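Local coordinates for putative uncharacterized protein (Enterobacter cloacae, PDB 4HFK), which acts as the Tai4 immunity protein of a type VI secretion system, binding and inhibiting the amidase effector Tae4, at the interface of chains B and A. Residues are numbered along the deposited sequence; one frame, centred on the assembly and turned at random. Chains: chain A, Putative uncharacterized protein; chain B, Putative cytoplasmic protein.

The interface of chains B and A. Residues chain B 93-94; chain A 45, 48-50, 52, 55.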
loop_
_atom_site.group_PDB
_atom_site.type_symbol
_atom_site.label_atom_id
_atom_site.label_comp_id
_atom_site.label_asym_id
_atom_site.label_seq_id
_atom_site.Cartn_x
_atom_site.Cartn_y
_atom_site.Cartn_z
ATOM N N PHE B 93 0.152 -16.566 18.777
ATOM C CA PHE B 93 -0.429 -16.337 17.456
ATOM C C PHE B 93 0.602 -16.283 16.322
ATOM O O PHE B 93 0.238 -16.112 15.158
ATOM C CB PHE B 93 -1.308 -15.082 17.450
ATOM C CG PHE B 93 -0.574 -13.820 17.801
ATOM C CD1 PHE B 93 -0.041 -13.015 16.800
ATOM C CD2 PHE B 93 -0.434 -13.425 19.129
ATOM C CE1 PHE B 93 0.633 -11.838 17.109
ATOM C CE2 PHE B 93 0.250 -12.243 19.455
ATOM C CZ PHE B 93 0.780 -11.449 18.440
ATOM N N ARG B 94 1.880 -16.447 16.656
ATOM C CA ARG B 94 2.930 -16.434 15.635
ATOM C C ARG B 94 3.559 -17.816 15.582
ATOM O O ARG B 94 3.990 -18.348 16.613
ATOM C CB ARG B 94 4.014 -15.388 15.959
ATOM C CG ARG B 94 3.517 -13.947 16.046
ATOM C CD ARG B 94 4.668 -12.929 15.896
ATOM N NE ARG B 94 4.138 -11.585 15.671
ATOM C CZ ARG B 94 4.060 -10.635 16.603
ATOM N NH1 ARG B 94 4.527 -10.851 17.829
ATOM N NH2 ARG B 94 3.533 -9.454 16.299
ATOM N N LEU A 45 2.079 -9.239 10.222
ATOM C CA LEU A 45 1.854 -9.537 11.637
ATOM C C LEU A 45 2.844 -10.580 12.131
ATOM O O LEU A 45 3.479 -10.402 13.171
ATOM C CB LEU A 45 0.421 -10.041 11.886
ATOM C CG LEU A 45 0.143 -10.483 13.334
ATOM C CD1 LEU A 45 0.010 -9.272 14.258
ATOM C CD2 LEU A 45 -1.115 -11.363 13.440
ATOM N N SER A 48 6.349 -9.135 12.443
ATOM C CA SER A 48 6.540 -8.189 13.543
ATOM C C SER A 48 6.937 -8.904 14.838
ATOM O O SER A 48 6.606 -10.085 15.047
ATOM C CB SER A 48 5.260 -7.380 13.765
ATOM O OG SER A 48 5.439 -6.388 14.764
ATOM N N ASN A 49 7.651 -8.185 15.702
ATOM C CA ASN A 49 7.920 -8.665 17.055
ATOM C C ASN A 49 7.097 -7.948 18.127
ATOM O O ASN A 49 7.308 -8.155 19.322
ATOM C CB ASN A 49 9.418 -8.559 17.362
ATOM C CG ASN A 49 10.245 -9.522 16.523
ATOM O OD1 ASN A 49 9.801 -10.631 16.214
ATOM N ND2 ASN A 49 11.446 -9.096 16.140
ATOM N N LEU A 50 6.153 -7.113 17.703
ATOM C CA LEU A 50 5.345 -6.340 18.648
ATOM C C LEU A 50 4.249 -7.198 19.290
ATOM O O LEU A 50 3.779 -8.164 18.683
ATOM C CB LEU A 50 4.733 -5.120 17.950
ATOM C CG LEU A 50 5.718 -4.004 17.579
ATOM C CD1 LEU A 50 5.018 -2.928 16.765
ATOM C CD2 LEU A 50 6.359 -3.398 18.837
ATOM N N ALA A 52 0.500 -8.298 20.698
ATOM C CA ALA A 52 -0.820 -8.227 20.076
ATOM C C ALA A 52 -1.529 -6.910 20.345
ATOM O O ALA A 52 -2.164 -6.336 19.446
ATOM C CB ALA A 52 -1.676 -9.380 20.559
ATOM N N PHE A 55 -1.382 -4.062 17.941
ATOM C CA PHE A 55 -2.214 -4.244 16.758
ATOM C C PHE A 55 -3.693 -3.993 17.069
ATOM O O PHE A 55 -4.418 -3.397 16.258
ATOM C CB PHE A 55 -1.992 -5.654 16.190
ATOM C CG PHE A 55 -0.578 -5.893 15.723
ATOM C CD1 PHE A 55 -0.211 -5.607 14.413
ATOM C CD2 PHE A 55 0.387 -6.379 16.597
ATOM C CE1 PHE A 55 1.091 -5.815 13.981
ATOM C CE2 PHE A 55 1.694 -6.583 16.169
ATOM C CZ PHE A 55 2.046 -6.296 14.868
#
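B:Arg94 of the effector reaches the backbone carbonyls of A:Leu45 and A:Leu50, at the end of helix 31-47 and in the loop before helix 52-66. From CB, with CG anti to the carbonyl carbon (chi1 -60°), the extended chain carries the guanidinium across to both carbonyls. CD arrives first, 3.5 Å from A:Ser48 O. NE donates a fairly straight hydrogen bond of 2.8 Å to A:Leu45 O. At the tip, NH1 and NH2 both grip A:Leu50 O end-on, at 2.9 Å and 2.7 Å. The NH2 bond lies in the carbonyl plane, while NH1 sits above it. All three bonds lie close to the guanidinium plane, which should fix its rotation. NH2 also makes a weak bond to A:Leu45 O. A:Ser48 O sits over the centre of one guanidinium face; the N-H of NE does not point at it. From the opposite face the ring of B:Phe93, in the same chain, leans in with CE1 over the centre, steeply tilted and not stacked flat. A:Phe55 meets the guanidinium at its edge through CE2. Within chain A, A:Leu50 N bonds A:Ser48 OG at 3.1 Å, which probably helps hold the loop's shape. B:Phe93 also touches the partner: CE2 is 3.6 Å from A:Ala52 CB, and CE1 is 3.9 Å from A:Leu45 CD1. The site fastens Tai4 to Tae4 through backbone carbonyls and a small apolar contact, and so probably supports inhibition of the amidase.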